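Local coordinates for protein enoyl-CoA hydratase/isomerase (Mycobacterium abscessus, PDB 3QXZ) that probably acts on enoyl-CoA thioesters as a hydratase or isomerase of the crotonase family, consistent with a role in fatty acid metabolism, at residues T7-L20 against L35-D49. Sequence-based numbering, arbitrary orientation.
With K (potassium ion), chain D; EDO (1,2-ethanediol), chain I.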
# COMPACT_ATOMS: atom_id res chain seq x y z
N THR A 7 26.14 13.06 -18.82
CA THR A 7 24.79 13.58 -18.68
C THR A 7 24.89 14.72 -17.71
O THR A 7 25.37 14.56 -16.58
CB THR A 7 23.82 12.51 -18.15
OG1 THR A 7 23.77 11.43 -19.09
CG2 THR A 7 22.40 13.08 -17.98
N GLU A 8 24.44 15.89 -18.15
CA GLU A 8 24.52 17.09 -17.34
C GLU A 8 23.24 17.29 -16.54
O GLU A 8 22.21 16.74 -16.90
CB GLU A 8 24.74 18.31 -18.22
CG GLU A 8 26.02 18.28 -19.05
CD GLU A 8 26.13 19.48 -19.96
OE1 GLU A 8 25.10 20.14 -20.24
OE2 GLU A 8 27.27 19.77 -20.41
N LEU A 9 23.33 18.07 -15.48
CA LEU A 9 22.16 18.50 -14.73
C LEU A 9 21.92 19.98 -14.98
O LEU A 9 22.79 20.82 -14.66
CB LEU A 9 22.36 18.26 -13.23
CG LEU A 9 21.17 18.52 -12.31
CD1 LEU A 9 20.02 17.57 -12.64
CD2 LEU A 9 21.59 18.37 -10.87
N HIS A 10 20.77 20.31 -15.56
CA HIS A 10 20.40 21.71 -15.78
C HIS A 10 19.42 22.16 -14.70
O HIS A 10 18.66 21.34 -14.16
CB HIS A 10 19.81 21.91 -17.17
CG HIS A 10 20.78 21.64 -18.29
ND1 HIS A 10 20.40 21.63 -19.61
CD2 HIS A 10 22.11 21.37 -18.28
CE1 HIS A 10 21.45 21.38 -20.37
NE2 HIS A 10 22.50 21.20 -19.59
N GLU A 11 19.44 23.44 -14.38
CA GLU A 11 18.60 24.01 -13.33
C GLU A 11 18.06 25.38 -13.73
O GLU A 11 18.80 26.23 -14.25
CB GLU A 11 19.39 24.12 -12.03
CG GLU A 11 18.58 24.69 -10.86
CD GLU A 11 19.40 24.81 -9.61
OE1 GLU A 11 20.05 23.82 -9.22
OE2 GLU A 11 19.42 25.91 -9.03
N GLU A 12 16.77 25.57 -13.50
CA GLU A 12 16.12 26.87 -13.71
C GLU A 12 15.12 27.11 -12.60
O GLU A 12 14.30 26.23 -12.32
CB GLU A 12 15.40 26.88 -15.06
CG GLU A 12 14.77 28.22 -15.45
CD GLU A 12 13.95 28.13 -16.72
OE1 GLU A 12 14.44 27.52 -17.71
OE2 GLU A 12 12.82 28.65 -16.74
N ILE A 13 15.18 28.27 -11.96
CA ILE A 13 14.25 28.63 -10.90
C ILE A 13 13.45 29.83 -11.33
O ILE A 13 14.03 30.86 -11.71
CB ILE A 13 14.97 28.97 -9.58
CG1 ILE A 13 15.97 27.87 -9.20
CG2 ILE A 13 13.93 29.26 -8.47
CD1 ILE A 13 16.84 28.22 -8.00
N ARG A 14 12.13 29.71 -11.29
CA ARG A 14 11.24 30.82 -11.64
C ARG A 14 9.96 30.75 -10.84
O ARG A 14 9.32 29.69 -10.75
CB ARG A 14 10.95 30.82 -13.15
N ASP A 15 9.59 31.88 -10.23
CA ASP A 15 8.33 32.03 -9.50
C ASP A 15 8.10 30.90 -8.49
O ASP A 15 7.02 30.34 -8.41
CB ASP A 15 7.14 32.15 -10.47
CG ASP A 15 7.29 33.32 -11.44
OD1 ASP A 15 7.91 34.33 -11.06
OD2 ASP A 15 6.79 33.21 -12.58
N GLY A 16 9.14 30.58 -7.73
CA GLY A 16 9.03 29.61 -6.66
C GLY A 16 9.19 28.16 -7.05
O GLY A 16 9.15 27.31 -6.17
N VAL A 17 9.37 27.87 -8.34
CA VAL A 17 9.50 26.49 -8.82
C VAL A 17 10.87 26.29 -9.46
O VAL A 17 11.27 27.03 -10.36
CB VAL A 17 8.34 26.11 -9.79
CG1 VAL A 17 8.54 24.69 -10.36
CG2 VAL A 17 6.98 26.26 -9.10
N ALA A 18 11.60 25.29 -8.95
CA ALA A 18 12.89 24.90 -9.52
C ALA A 18 12.70 23.69 -10.42
O ALA A 18 12.10 22.70 -10.00
CB ALA A 18 13.91 24.59 -8.42
N VAL A 19 13.20 23.78 -11.65
CA VAL A 19 13.16 22.65 -12.57
C VAL A 19 14.58 22.14 -12.77
O VAL A 19 15.48 22.90 -13.19
CB VAL A 19 12.51 23.02 -13.94
CG1 VAL A 19 12.48 21.80 -14.86
CG2 VAL A 19 11.11 23.56 -13.74
N LEU A 20 14.79 20.87 -12.44
CA LEU A 20 16.03 20.15 -12.70
C LEU A 20 15.83 19.24 -13.89
O LEU A 20 14.88 18.43 -13.92
CB LEU A 20 16.43 19.32 -11.49
CG LEU A 20 16.80 20.10 -10.23
CD1 LEU A 20 17.00 19.14 -9.09
CD2 LEU A 20 18.09 20.91 -10.46
N LEU A 35 26.52 12.58 -12.22
CA LEU A 35 25.14 13.09 -12.24
C LEU A 35 24.50 12.89 -10.87
O LEU A 35 23.81 13.79 -10.37
CB LEU A 35 24.31 12.40 -13.31
CG LEU A 35 22.87 12.90 -13.49
CD1 LEU A 35 22.82 14.34 -14.04
CD2 LEU A 35 22.11 11.95 -14.38
N GLY A 36 24.72 11.72 -10.26
CA GLY A 36 24.14 11.46 -8.92
C GLY A 36 24.66 12.42 -7.86
O GLY A 36 23.90 12.90 -7.01
N ARG A 37 25.97 12.71 -7.91
CA ARG A 37 26.58 13.69 -7.00
C ARG A 37 25.95 15.06 -7.17
O ARG A 37 25.60 15.71 -6.18
CB ARG A 37 28.08 13.81 -7.28
CG ARG A 37 28.87 12.58 -6.89
CD ARG A 37 30.34 12.84 -7.15
NE ARG A 37 31.13 11.62 -6.95
CZ ARG A 37 32.13 11.24 -7.74
NH1 ARG A 37 32.44 11.96 -8.81
NH2 ARG A 37 32.79 10.12 -7.49
N GLN A 38 25.80 15.49 -8.42
CA GLN A 38 25.20 16.80 -8.72
C GLN A 38 23.72 16.88 -8.32
O GLN A 38 23.28 17.92 -7.83
CB GLN A 38 25.40 17.18 -10.19
CG GLN A 38 26.87 17.48 -10.49
CD GLN A 38 27.12 18.13 -11.83
OE1 GLN A 38 26.25 18.79 -12.40
NE2 GLN A 38 28.34 17.96 -12.32
N LEU A 39 22.97 15.79 -8.51
CA LEU A 39 21.55 15.80 -8.19
C LEU A 39 21.35 15.90 -6.68
O LEU A 39 20.49 16.65 -6.21
CB LEU A 39 20.85 14.58 -8.80
CG LEU A 39 19.34 14.45 -8.52
CD1 LEU A 39 18.58 15.72 -8.95
CD2 LEU A 39 18.76 13.22 -9.18
N GLY A 40 22.14 15.16 -5.92
CA GLY A 40 22.07 15.23 -4.47
C GLY A 40 22.41 16.63 -3.97
O GLY A 40 21.71 17.18 -3.12
N ALA A 41 23.47 17.21 -4.53
CA ALA A 41 23.89 18.56 -4.14
C ALA A 41 22.81 19.59 -4.46
O ALA A 41 22.57 20.49 -3.66
CB ALA A 41 25.20 18.94 -4.82
N ALA A 42 22.16 19.44 -5.62
CA ALA A 42 21.09 20.35 -6.03
C ALA A 42 19.87 20.20 -5.11
O ALA A 42 19.30 21.20 -4.69
CB ALA A 42 20.69 20.13 -7.48
N TYR A 43 19.48 18.97 -4.80
CA TYR A 43 18.38 18.75 -3.85
C TYR A 43 18.66 19.49 -2.53
O TYR A 43 17.77 20.15 -2.00
CB TYR A 43 18.19 17.27 -3.56
CG TYR A 43 17.34 16.53 -4.57
CD1 TYR A 43 16.36 17.18 -5.32
CD2 TYR A 43 17.51 15.17 -4.74
CE1 TYR A 43 15.56 16.48 -6.21
CE2 TYR A 43 16.71 14.45 -5.65
CZ TYR A 43 15.75 15.13 -6.39
OH TYR A 43 14.94 14.44 -7.27
N GLN A 44 19.87 19.37 -2.00
CA GLN A 44 20.17 19.98 -0.71
C GLN A 44 20.11 21.52 -0.78
O GLN A 44 19.49 22.18 0.06
CB GLN A 44 21.53 19.53 -0.18
CG GLN A 44 21.80 20.07 1.25
CD GLN A 44 20.80 19.51 2.25
OE1 GLN A 44 20.81 18.32 2.55
NE2 GLN A 44 19.92 20.38 2.77
N ARG A 45 20.73 22.09 -1.81
CA ARG A 45 20.76 23.54 -1.96
C ARG A 45 19.35 24.09 -2.18
O ARG A 45 18.98 25.10 -1.58
CB ARG A 45 21.70 23.92 -3.12
CG ARG A 45 21.68 25.40 -3.46
CD ARG A 45 22.73 25.75 -4.51
NE ARG A 45 22.75 24.79 -5.61
CZ ARG A 45 21.86 24.74 -6.60
NH1 ARG A 45 20.85 25.61 -6.64
NH2 ARG A 45 21.97 23.81 -7.54
N LEU A 46 18.57 23.43 -3.04
CA LEU A 46 17.23 23.90 -3.36
C LEU A 46 16.32 23.74 -2.15
O LEU A 46 15.45 24.59 -1.92
CB LEU A 46 16.67 23.17 -4.60
CG LEU A 46 17.41 23.46 -5.91
CD1 LEU A 46 16.92 22.53 -6.99
CD2 LEU A 46 17.24 24.92 -6.32
N ASP A 47 16.51 22.68 -1.37
CA ASP A 47 15.73 22.52 -0.15
C ASP A 47 15.99 23.68 0.81
O ASP A 47 15.04 24.21 1.42
CB ASP A 47 16.02 21.17 0.53
CG ASP A 47 14.95 20.78 1.53
OD1 ASP A 47 13.76 21.11 1.31
OD2 ASP A 47 15.29 20.13 2.52
N ASP A 48 17.25 24.09 0.91
CA ASP A 48 17.65 25.16 1.82
C ASP A 48 17.23 26.55 1.35
O ASP A 48 17.13 27.46 2.17
CB ASP A 48 19.16 25.11 2.04
CG ASP A 48 19.58 23.89 2.82
OD1 ASP A 48 18.72 23.27 3.50
OD2 ASP A 48 20.78 23.54 2.77
N ASP A 49 16.97 26.71 0.05
CA ASP A 49 16.61 28.01 -0.53
C ASP A 49 15.15 28.33 -0.19
O ASP A 49 14.25 27.64 -0.68
CB ASP A 49 16.80 27.93 -2.05
CG ASP A 49 16.64 29.27 -2.75
OD1 ASP A 49 16.03 30.19 -2.17
OD2 ASP A 49 17.11 29.36 -3.90
K K D . 13.16 25.22 -0.35
C1 EDO I . 17.83 16.82 3.75
O1 EDO I . 19.19 16.79 4.21
C2 EDO I . 17.10 17.99 4.40
O2 EDO I . 17.44 19.22 3.73
O HOH W 1 26.03 19.10 -14.98
O HOH W 2 12.14 26.14 2.00
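The carboxylate of Glu11 meets the guanidinium of Arg45 edge to edge, the two planes only 23° apart. Arg45 grips it end-on: NH2 donates to Glu11 OE1 at 2.6 Å and NH1 to Glu11 OE2 at 2.8 Å, each oxygen using its syn lone pair. This bidentate salt bridge fixes the rotation of both groups; Glu11 reaches toward the helix with its chain extended, while Arg45 bends at its third torsion (chi3 45°) to bring its edge round. On the Tyr43 ring, Leu39 CD1 lies over one face near the rim, and Leu20 CD1 approaches CE1 obliquely.

Beside the salt bridge an aliphatic row runs along the helix. Leu46 and Leu20 point tip to tip, Leu46 CD1 also meeting Ala18 CB at 3.9 Å, while Leu46 CD2 slides past Ile13 CD1 at 3.7 Å. Leu9 places CD2 on the helix backbone, 3.5 Å from Gln38 O, and against Ala42 CB. At the start of segment 35-49 Leu35 CD2 packs on Thr7 CG2. A water accepts from Leu9 N and donates to Gln38 OE1, while Gln38 NE2 bonds to Glu34.

At the C-terminal end of the helix the carbonyl oxygens of Leu46, Asp47 and Asp49 bind a potassium ion, with Val52 O, Thr99 OG1 and a water completing the site. Helix 33-48 lies against one face of the antiparallel hairpin 8-14/17-23 and forms the crossover to strand 54-59, a beta-alpha-beta unit of the crotonase fold.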